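Local atomic coordinates of aspartate-semialdehyde dehydrogenase (Thermus thermophilus, PDB entry 2YV3), a protein that probably catalyses the NADPH-dependent reductive dephosphorylation of L-aspartyl-4-phosphate to L-aspartate-semialdehyde, a step toward lysine, methionine and threonine. Residues Thr150-Ser155 and Arg236-Ala241; Thr204-Lys209 and Ala227-Val232; Ala143-Val148 and Ser243-Arg248; Ala94-Pro99 and Ile119-Asn124. All coordinates share one frame; numbering follows the deposited sequence.

Interaction 1: residues Thr150-Ser155 and Arg236-Ala241; sequences TYQAAS and RAHAEA
Ala239 O draws two donors from the neighbouring strand: the N-H of Tyr151, with Tyr151 N 2.5 Å from Ala239 O (N-H...O angle 157°), shorter than expected and of doubtful exact length, and the weaker CA-H of Thr150, whose CA lies 3.4 Å from the same oxygen. The return bond runs from Ala239 N to Tyr151 O over 3.0 Å, so Tyr151 and Ala239 form an antiparallel hydrogen-bonded pair and Thr150 with Glu240 the adjoining non-hydrogen-bonded one. Tyr151 CB meets Ala239 CB on one face of the sheet. With CG beside its own backbone N and anti to the carbonyl carbon (chi1 -65°), the Tyr151 ring presents an edge to Ala239 O and passes near Ala241, where CE2 is 4.1 Å from Ala241 CB. Its hydroxyl bonds to Thr150 O of the second subunit, and the two Tyr151 rings stack across the dimer. Past the strand's end, the aliphatic part of Gln152 covers the His238 imidazole: Gln152 CG sits 3.5 Å from the His238 ring centroid, 9° off its normal, a CH-pi contact. Ala153 N approaches the edge of that ring at CD2. Farther on, Ser155 OG lies over Arg236 CA and is hydrogen-bonded to Gln311. Cys125, the predicted acyl-thioester nucleophile, touches His238, the predicted proton acceptor; Gln152 probably binds substrate and Ser155 probably NADP(+). Paired backbones thus carry the segments to the predicted active site, where the opposite segment flanks one face and one edge of the imidazole and would limit its rotation.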
# COMPACT_ATOMS: atom_id res chain seq x y z
N THR A 150 -0.55 -4.91 2.96
CA THR A 150 0.64 -4.45 3.63
C THR A 150 1.40 -3.40 2.84
O THR A 150 1.46 -3.46 1.62
CB THR A 150 1.55 -5.69 3.91
OG1 THR A 150 1.43 -6.07 5.28
CG2 THR A 150 2.97 -5.42 3.55
N TYR A 151 1.95 -2.44 3.56
CA TYR A 151 2.76 -1.35 3.03
C TYR A 151 4.05 -1.50 3.85
O TYR A 151 4.36 -0.69 4.71
CB TYR A 151 2.10 0.02 3.34
CG TYR A 151 0.75 0.26 2.68
CD1 TYR A 151 0.63 1.11 1.58
CD2 TYR A 151 -0.39 -0.40 3.11
CE1 TYR A 151 -0.58 1.28 0.93
CE2 TYR A 151 -1.60 -0.24 2.47
CZ TYR A 151 -1.70 0.59 1.39
OH TYR A 151 -2.90 0.72 0.73
N GLN A 152 4.80 -2.57 3.58
CA GLN A 152 6.01 -2.85 4.33
C GLN A 152 7.27 -2.03 4.05
O GLN A 152 7.45 -1.50 2.96
CB GLN A 152 6.31 -4.36 4.26
CG GLN A 152 5.49 -5.14 5.28
CD GLN A 152 5.59 -6.63 5.10
OE1 GLN A 152 6.69 -7.17 4.96
NE2 GLN A 152 4.45 -7.31 5.09
N ALA A 153 8.14 -1.95 5.05
CA ALA A 153 9.36 -1.15 4.98
C ALA A 153 10.69 -1.85 4.67
O ALA A 153 10.79 -3.07 4.67
CB ALA A 153 9.49 -0.35 6.27
N ALA A 154 11.70 -1.03 4.42
CA ALA A 154 13.04 -1.50 4.10
C ALA A 154 13.71 -2.21 5.27
O ALA A 154 14.39 -3.22 5.08
CB ALA A 154 13.89 -0.35 3.63
N SER A 155 13.52 -1.71 6.49
CA SER A 155 14.15 -2.36 7.64
C SER A 155 13.80 -3.84 7.77
O SER A 155 14.57 -4.63 8.32
CB SER A 155 13.81 -1.62 8.95
OG SER A 155 12.42 -1.43 9.09
N ARG A 236 11.74 2.54 8.39
CA ARG A 236 11.42 1.52 9.39
C ARG A 236 9.98 1.24 9.84
O ARG A 236 9.81 0.42 10.74
CB ARG A 236 12.28 1.77 10.64
CG ARG A 236 12.55 3.26 10.95
CD ARG A 236 13.51 3.41 12.12
NE ARG A 236 12.97 2.81 13.34
CZ ARG A 236 13.71 2.42 14.37
NH1 ARG A 236 15.03 2.56 14.35
NH2 ARG A 236 13.12 1.91 15.44
N ALA A 237 8.96 1.84 9.22
CA ALA A 237 7.57 1.61 9.66
C ALA A 237 6.63 0.78 8.76
O ALA A 237 6.45 1.07 7.57
CB ALA A 237 6.92 2.95 9.97
N HIS A 238 5.99 -0.23 9.33
CA HIS A 238 5.07 -1.06 8.55
C HIS A 238 3.63 -0.55 8.54
O HIS A 238 3.06 -0.28 9.58
CB HIS A 238 5.03 -2.49 9.08
CG HIS A 238 6.15 -3.36 8.58
ND1 HIS A 238 6.30 -4.67 8.98
CD2 HIS A 238 7.17 -3.11 7.74
CE1 HIS A 238 7.36 -5.19 8.41
NE2 HIS A 238 7.91 -4.26 7.65
N ALA A 239 3.04 -0.43 7.35
CA ALA A 239 1.65 0.00 7.23
C ALA A 239 0.78 -1.16 6.73
O ALA A 239 1.23 -2.00 5.96
CB ALA A 239 1.55 1.17 6.28
N GLU A 240 -0.47 -1.22 7.17
CA GLU A 240 -1.34 -2.29 6.69
C GLU A 240 -2.83 -1.99 6.75
O GLU A 240 -3.43 -2.00 7.82
CB GLU A 240 -1.02 -3.62 7.41
CG GLU A 240 -0.54 -3.47 8.86
CD GLU A 240 -0.43 -4.81 9.58
OE1 GLU A 240 -1.47 -5.50 9.76
OE2 GLU A 240 0.70 -5.17 9.98
N ALA A 241 -3.43 -1.71 5.60
CA ALA A 241 -4.85 -1.42 5.54
C ALA A 241 -5.57 -2.72 5.87
O ALA A 241 -5.49 -3.70 5.13
CB ALA A 241 -5.24 -0.95 4.14

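Interaction 2: residues Thr204-Lys209 and Ala227-Val232; sequences TREEMK and ATAVRV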
# COMPACT_ATOMS: atom_id res chain seq x y z
N THR A 204 3.04 -15.53 -0.58
CA THR A 204 4.46 -15.56 -0.24
C THR A 204 4.55 -15.99 1.22
O THR A 204 3.57 -15.91 1.96
CB THR A 204 5.12 -14.17 -0.42
OG1 THR A 204 4.69 -13.28 0.63
CG2 THR A 204 4.75 -13.57 -1.78
N ARG A 205 5.73 -16.46 1.63
CA ARG A 205 5.91 -16.90 3.01
C ARG A 205 5.50 -15.78 3.94
O ARG A 205 4.94 -16.03 4.99
CB ARG A 205 7.37 -17.30 3.26
CG ARG A 205 7.75 -17.44 4.74
CD ARG A 205 8.32 -18.82 5.10
NE ARG A 205 8.82 -18.85 6.48
CZ ARG A 205 9.25 -19.94 7.12
NH1 ARG A 205 9.26 -21.12 6.51
NH2 ARG A 205 9.67 -19.85 8.37
N GLU A 206 5.78 -14.54 3.56
CA GLU A 206 5.40 -13.40 4.40
C GLU A 206 3.88 -13.36 4.56
O GLU A 206 3.37 -13.41 5.67
CB GLU A 206 5.88 -12.10 3.76
CG GLU A 206 5.83 -10.91 4.67
CD GLU A 206 6.97 -10.86 5.68
OE1 GLU A 206 7.74 -11.85 5.82
OE2 GLU A 206 7.08 -9.81 6.34
N GLU A 207 3.17 -13.28 3.44
CA GLU A 207 1.72 -13.26 3.46
C GLU A 207 1.18 -14.39 4.33
O GLU A 207 0.38 -14.15 5.24
CB GLU A 207 1.17 -13.42 2.03
CG GLU A 207 1.49 -12.23 1.15
CD GLU A 207 1.15 -12.45 -0.31
OE1 GLU A 207 1.76 -13.32 -0.95
OE2 GLU A 207 0.27 -11.74 -0.83
N MET A 208 1.65 -15.61 4.05
CA MET A 208 1.21 -16.81 4.76
C MET A 208 1.37 -16.80 6.27
O MET A 208 0.66 -17.52 6.99
CB MET A 208 1.91 -18.03 4.17
CG MET A 208 1.22 -18.52 2.92
SD MET A 208 -0.57 -18.32 3.14
CE MET A 208 -0.95 -19.61 4.30
N LYS A 209 2.28 -15.97 6.75
CA LYS A 209 2.54 -15.83 8.17
C LYS A 209 1.40 -15.08 8.84
O LYS A 209 0.98 -15.44 9.94
CB LYS A 209 3.88 -15.11 8.36
CG LYS A 209 5.03 -15.96 7.86
CD LYS A 209 6.26 -15.15 7.46
CE LYS A 209 7.00 -14.57 8.66
NZ LYS A 209 8.28 -13.91 8.25
N ALA A 227 -4.02 -11.87 2.73
CA ALA A 227 -3.10 -10.73 2.88
C ALA A 227 -2.15 -10.60 1.70
O ALA A 227 -1.68 -11.60 1.15
CB ALA A 227 -2.30 -10.88 4.16
N THR A 228 -1.87 -9.35 1.30
CA THR A 228 -0.95 -9.07 0.20
C THR A 228 0.20 -8.27 0.78
O THR A 228 0.03 -7.10 1.08
CB THR A 228 -1.57 -8.19 -0.91
OG1 THR A 228 -2.75 -8.82 -1.44
CG2 THR A 228 -0.55 -7.98 -2.07
N ALA A 229 1.37 -8.88 0.90
CA ALA A 229 2.52 -8.19 1.44
C ALA A 229 3.17 -7.34 0.36
O ALA A 229 3.61 -7.86 -0.67
CB ALA A 229 3.54 -9.20 2.01
N VAL A 230 3.24 -6.03 0.57
CA VAL A 230 3.88 -5.18 -0.42
C VAL A 230 4.97 -4.34 0.21
O VAL A 230 4.78 -3.78 1.29
CB VAL A 230 2.88 -4.30 -1.15
CG1 VAL A 230 3.60 -3.55 -2.30
CG2 VAL A 230 1.74 -5.16 -1.70
N ARG A 231 6.12 -4.30 -0.46
CA ARG A 231 7.30 -3.57 -0.01
C ARG A 231 7.16 -2.15 -0.55
O ARG A 231 6.68 -1.98 -1.67
CB ARG A 231 8.55 -4.26 -0.59
CG ARG A 231 9.91 -3.65 -0.24
CD ARG A 231 10.32 -3.89 1.22
NE ARG A 231 10.93 -5.18 1.50
CZ ARG A 231 10.74 -5.84 2.64
NH1 ARG A 231 9.96 -5.32 3.58
NH2 ARG A 231 11.34 -7.01 2.88
N VAL A 232 7.55 -1.13 0.21
CA VAL A 232 7.43 0.25 -0.28
C VAL A 232 8.58 1.12 0.21
O VAL A 232 9.29 0.76 1.13
CB VAL A 232 6.12 0.91 0.15
CG1 VAL A 232 4.94 0.03 -0.24
CG2 VAL A 232 6.13 1.19 1.67
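The Glu207 carboxylate turns one oxygen to strand 224-228 and keeps the other for its own helix start. OE2 is 2.8 Å from Ala227 O and also lies close to Thr228 CA. At the other end of the group, Glu207 OE1 is met on its anti side, near the carboxylate plane, by Thr204 N at 2.6 Å. A second flat group, the Glu206 carboxylate, is approached from above its plane by Lys209 NZ, which forms a salt bridge to Glu206 OE1 (3.2 Å). Thr204 is the N-cap of helix 205-219: Glu207 N donates almost straight to Thr204 OG1 over 3.2 Å, with an angle of 176°, and together with the Thr204 N bond to Glu207 OE1 this makes a capping box. The methyl of Ala229 is wedged against two successive helix residues, with Ala229 CB 3.8 Å from Glu207 CG and 3.9 Å from Glu206 CG. Glu206 gets there with CG anti to its backbone N (chi1 -167°) and then bends, its end lying beside Gln152 and Cys125 of the predicted active site. Glu207 OE1 also forms a salt bridge to Arg292 of the second subunit. One carboxylate oxygen therefore serves both the helix cap and the dimer interface, and the arginine beside it would probably favour the charged form of the acid.

Interaction 3: residues Ala143-Val148 and Ser243-Arg248; sequences AKRVIV and SVEFAR
Glu245 sets CG anti to its backbone N (chi1 -175°) and runs on extended, while Arg145, bent at chi2 and chi3, folds its guanidinium back alongside; the two side chains point the same way. Arg145 NH2 and Glu245 OE1 are paired as a salt bridge at 2.8 Å, with OE1 less surely placed, the planes of the two groups 39° apart. Beneath them the backbones are joined by Glu245 N to Arg145 O (2.9 Å) and by Ile147 N to Ser243 O (3.1 Å). The pieces 143-148 and 243-246 run antiparallel, 170° between their directions, as part of neighbouring strands 143-151 and 237-246 in the mixed sheet of the dimerisation domain. On the face away from the salt bridge, Val244 CG1 reaches Ala143 CB at 3.5 Å and Val146 CG2 at 3.9 Å, and covers one face of the Phe246 ring toward its rim. Helix 125-141 packs there through Leu134 and Leu137. An alanine in place of Arg145 would probably leave the Glu245 carboxylate without this mate and open a gap beside Ala298 of the second subunit. Ile147 of each subunit meets its counterpart, on the side where the two Arg145 groups, like charges, come close and Glu245 adds a weak, long ion pair to Arg145 of the second subunit.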
# COMPACT_ATOMS: atom_id res chain seq x y z
N ALA A 143 -13.89 -12.08 15.20
CA ALA A 143 -13.73 -11.93 13.77
C ALA A 143 -13.98 -13.29 13.12
O ALA A 143 -14.22 -14.28 13.80
CB ALA A 143 -12.31 -11.43 13.47
N LYS A 144 -13.93 -13.31 11.80
CA LYS A 144 -14.13 -14.52 11.05
C LYS A 144 -13.51 -14.35 9.67
O LYS A 144 -13.41 -15.30 8.91
CB LYS A 144 -15.62 -14.82 10.89
CG LYS A 144 -16.58 -13.68 11.21
CD LYS A 144 -17.95 -13.92 10.59
CE LYS A 144 -18.57 -15.25 10.99
NZ LYS A 144 -19.66 -15.66 10.05
N ARG A 145 -13.06 -13.13 9.37
CA ARG A 145 -12.50 -12.85 8.05
C ARG A 145 -11.67 -11.56 7.98
O ARG A 145 -12.22 -10.47 8.08
CB ARG A 145 -13.65 -12.78 7.04
CG ARG A 145 -13.36 -13.41 5.70
CD ARG A 145 -14.57 -14.17 5.17
NE ARG A 145 -15.67 -13.29 4.78
CZ ARG A 145 -16.86 -13.73 4.37
NH1 ARG A 145 -17.12 -15.03 4.31
NH2 ARG A 145 -17.80 -12.86 4.01
N VAL A 146 -10.35 -11.68 7.79
CA VAL A 146 -9.47 -10.51 7.67
C VAL A 146 -8.76 -10.43 6.31
O VAL A 146 -8.22 -11.42 5.83
CB VAL A 146 -8.38 -10.46 8.76
CG1 VAL A 146 -7.67 -9.10 8.72
CG2 VAL A 146 -9.00 -10.69 10.15
N ILE A 147 -8.77 -9.25 5.72
CA ILE A 147 -8.16 -9.02 4.42
C ILE A 147 -7.16 -7.86 4.49
O ILE A 147 -7.55 -6.71 4.32
CB ILE A 147 -9.24 -8.68 3.39
CG1 ILE A 147 -10.32 -9.77 3.44
CG2 ILE A 147 -8.64 -8.56 2.00
CD1 ILE A 147 -11.51 -9.50 2.57
N VAL A 148 -5.89 -8.16 4.72
CA VAL A 148 -4.92 -7.08 4.82
C VAL A 148 -4.04 -6.83 3.61
O VAL A 148 -3.69 -7.74 2.87
CB VAL A 148 -4.02 -7.24 6.09
CG1 VAL A 148 -4.34 -8.57 6.81
CG2 VAL A 148 -2.54 -7.18 5.72
N SER A 243 -9.11 -5.04 7.15
CA SER A 243 -10.55 -5.17 6.96
C SER A 243 -10.96 -6.43 7.67
O SER A 243 -10.19 -7.38 7.74
CB SER A 243 -10.88 -5.26 5.49
OG SER A 243 -10.32 -4.16 4.80
N VAL A 244 -12.17 -6.45 8.21
CA VAL A 244 -12.64 -7.62 8.94
C VAL A 244 -14.15 -7.79 8.90
O VAL A 244 -14.90 -6.83 8.75
CB VAL A 244 -12.25 -7.54 10.45
CG1 VAL A 244 -12.35 -8.89 11.07
CG2 VAL A 244 -10.87 -6.97 10.64
N GLU A 245 -14.58 -9.03 9.05
CA GLU A 245 -16.00 -9.33 9.10
C GLU A 245 -16.15 -9.89 10.52
O GLU A 245 -15.38 -10.75 10.94
CB GLU A 245 -16.38 -10.38 8.04
CG GLU A 245 -17.88 -10.65 7.95
CD GLU A 245 -18.23 -11.62 6.83
OE1 GLU A 245 -17.63 -12.72 6.76
OE2 GLU A 245 -19.13 -11.28 6.02
N PHE A 246 -17.13 -9.38 11.26
CA PHE A 246 -17.33 -9.80 12.64
C PHE A 246 -18.55 -10.67 12.94
O PHE A 246 -19.44 -10.83 12.11
CB PHE A 246 -17.36 -8.58 13.54
CG PHE A 246 -16.08 -7.82 13.57
CD1 PHE A 246 -15.03 -8.23 14.38
CD2 PHE A 246 -15.91 -6.70 12.76
CE1 PHE A 246 -13.82 -7.55 14.40
CE2 PHE A 246 -14.70 -6.01 12.77
CZ PHE A 246 -13.65 -6.43 13.59
N ALA A 247 -18.56 -11.22 14.14
CA ALA A 247 -19.67 -12.05 14.58
C ALA A 247 -20.69 -11.09 15.14
O ALA A 247 -21.86 -11.07 14.72
CB ALA A 247 -19.22 -13.00 15.68
N ARG A 248 -20.23 -10.28 16.09
CA ARG A 248 -21.05 -9.29 16.75
C ARG A 248 -21.07 -8.00 15.96
O ARG A 248 -20.11 -7.68 15.25
CB ARG A 248 -20.52 -9.01 18.16
CG ARG A 248 -20.30 -10.25 18.99
CD ARG A 248 -18.90 -10.19 19.55
NE ARG A 248 -18.57 -11.32 20.41
CZ ARG A 248 -18.68 -12.59 20.04
NH1 ARG A 248 -19.12 -12.89 18.82
NH2 ARG A 248 -18.37 -13.55 20.89

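Interaction 4: residues Ala94-Pro99 and Ile119-Asn124; sequences AWRYEP and IIANPN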
# COMPACT_ATOMS: atom_id res chain seq x y z
N ALA A 94 12.18 -20.19 13.17
CA ALA A 94 12.87 -21.46 13.20
C ALA A 94 12.07 -22.37 14.10
O ALA A 94 11.92 -23.55 13.81
CB ALA A 94 14.27 -21.27 13.74
N TRP A 95 11.55 -21.80 15.18
CA TRP A 95 10.76 -22.55 16.14
C TRP A 95 9.28 -22.11 16.24
O TRP A 95 8.51 -22.70 17.00
CB TRP A 95 11.41 -22.46 17.52
CG TRP A 95 12.85 -22.78 17.50
CD1 TRP A 95 13.89 -21.89 17.52
CD2 TRP A 95 13.44 -24.07 17.40
NE1 TRP A 95 15.08 -22.56 17.44
CE2 TRP A 95 14.83 -23.90 17.36
CE3 TRP A 95 12.91 -25.37 17.33
CZ2 TRP A 95 15.72 -24.98 17.26
CZ3 TRP A 95 13.80 -26.45 17.24
CH2 TRP A 95 15.19 -26.24 17.20
N ARG A 96 8.91 -21.08 15.48
CA ARG A 96 7.55 -20.53 15.48
C ARG A 96 6.45 -21.54 15.23
O ARG A 96 5.49 -21.63 15.99
CB ARG A 96 7.40 -19.46 14.40
CG ARG A 96 7.91 -18.09 14.74
CD ARG A 96 7.72 -17.21 13.52
NE ARG A 96 8.49 -15.98 13.58
CZ ARG A 96 8.69 -15.20 12.53
NH1 ARG A 96 8.17 -15.53 11.36
NH2 ARG A 96 9.42 -14.10 12.64
N TYR A 97 6.57 -22.30 14.15
CA TYR A 97 5.55 -23.28 13.80
C TYR A 97 5.83 -24.62 14.40
O TYR A 97 5.63 -25.63 13.76
CB TYR A 97 5.46 -23.37 12.28
CG TYR A 97 5.70 -22.03 11.64
CD1 TYR A 97 4.86 -20.95 11.91
CD2 TYR A 97 6.86 -21.79 10.90
CE1 TYR A 97 5.17 -19.67 11.48
CE2 TYR A 97 7.18 -20.50 10.47
CZ TYR A 97 6.32 -19.45 10.76
OH TYR A 97 6.62 -18.19 10.33
N GLU A 98 6.30 -24.64 15.64
CA GLU A 98 6.59 -25.91 16.29
C GLU A 98 5.71 -26.08 17.54
O GLU A 98 5.72 -25.24 18.43
CB GLU A 98 8.08 -25.98 16.63
CG GLU A 98 9.00 -25.19 15.68
CD GLU A 98 8.84 -25.52 14.17
OE1 GLU A 98 8.87 -26.72 13.80
OE2 GLU A 98 8.70 -24.57 13.36
N PRO A 99 4.93 -27.18 17.60
CA PRO A 99 3.99 -27.61 18.64
C PRO A 99 4.43 -27.52 20.12
O PRO A 99 3.60 -27.61 21.03
CB PRO A 99 3.69 -29.05 18.24
CG PRO A 99 3.74 -28.98 16.75
CD PRO A 99 4.96 -28.15 16.49
N ILE A 119 12.25 -22.56 25.06
CA ILE A 119 12.28 -21.51 24.05
C ILE A 119 10.90 -20.86 23.91
O ILE A 119 9.89 -21.43 24.29
CB ILE A 119 12.66 -22.07 22.65
CG1 ILE A 119 13.77 -23.13 22.77
CG2 ILE A 119 13.09 -20.92 21.73
CD1 ILE A 119 15.11 -22.60 23.21
N ILE A 120 10.87 -19.67 23.35
CA ILE A 120 9.63 -18.95 23.14
C ILE A 120 9.82 -18.28 21.80
O ILE A 120 10.84 -17.63 21.59
CB ILE A 120 9.38 -17.86 24.21
CG1 ILE A 120 8.90 -18.51 25.51
CG2 ILE A 120 8.39 -16.83 23.69
CD1 ILE A 120 8.38 -17.53 26.56
N ALA A 121 8.85 -18.44 20.91
CA ALA A 121 8.94 -17.84 19.58
C ALA A 121 8.40 -16.44 19.51
O ALA A 121 7.27 -16.18 19.92
CB ALA A 121 8.23 -18.70 18.58
N ASN A 122 9.22 -15.53 19.00
CA ASN A 122 8.86 -14.13 18.82
C ASN A 122 8.15 -14.10 17.45
O ASN A 122 8.65 -14.63 16.46
CB ASN A 122 10.14 -13.28 18.79
CG ASN A 122 9.88 -11.80 18.87
OD1 ASN A 122 9.20 -11.34 19.78
ND2 ASN A 122 10.42 -11.05 17.93
N PRO A 123 6.96 -13.49 17.40
CA PRO A 123 6.13 -13.36 16.20
C PRO A 123 6.72 -12.54 15.08
O PRO A 123 7.67 -11.80 15.29
CB PRO A 123 4.83 -12.76 16.74
CG PRO A 123 5.30 -11.93 17.88
CD PRO A 123 6.30 -12.85 18.56
N ASN A 124 6.15 -12.66 13.88
CA ASN A 124 6.64 -11.91 12.73
C ASN A 124 6.40 -10.44 12.96
O ASN A 124 5.73 -10.07 13.90
CB ASN A 124 5.93 -12.31 11.45
CG ASN A 124 6.57 -11.68 10.22
OD1 ASN A 124 5.89 -11.06 9.39
ND2 ASN A 124 7.89 -11.83 10.10
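Arg96 reaches along Ala121 and Asn122 to Asn124, each part of its chain meeting something different. At the root, Arg96 CB sits over the centre of the Tyr97 ring, 3.6 Å above its plane. CG, anti to the carbonyl carbon (chi1 -81°), lies 3.9 Å from Ala121 CB, whose methyl also touches Arg96 CA at 3.7 Å. From CG to NE the chain is extended, carrying CD past Asn122 O. Arg96 NE then donates to Asn122 O over 3.2 Å (N-H...O angle 149°), in the carbonyl plane of Asn122, the oxygen standing 22° out of the guanidinium plane. At the tip one face of the guanidinium is overlaid by the backbone from Pro123 to Asn124, Arg96 NH2 lying 3.5 Å from Asn124 CA. NH1 has its salt bridge elsewhere, with Glu213 of helix 205-219. A leucine in place of Arg96 would probably leave Asn122 O without this N-H and Glu213 without this positive mate. Trp95 CD1 also lies 4.4 Å from Ile119 CG2, a loose apolar contact between the loop and strand 119-121, an outer strand of the parallel part of the Rossmann-type sheet. Asn124 stands at the N-cap position of helix 125-141, whose first residue is Cys125, the predicted nucleophile. A loop arginine laid across the end of a sheet strand just before that helix fits the predicted role of Arg96 in binding phosphate in the aspartate-semialdehyde dehydrogenase active site.

Interaction 4 comes first along the chain and belongs to the Rossmann-type part; the others lie in the dimerisation domain. Interactions 1 and 3 pair the same two strands, 143-151 and 237-246, with centres about 21 Å apart, interaction 1 at the end nearer the predicted active site. Interaction 2, between their two strands in sequence, adds helix 205-219 and the sheet neighbour 224-228; its centre is about 10 Å from that of interaction 1, with Gln152 and Val230 joined through their backbones. Lys209 touches Asn124 and Arg96, linking interactions 2 and 4. The second subunit meets interactions 1, 2 and 3, so one sheet reaches both the predicted catalytic site and the dimer interface.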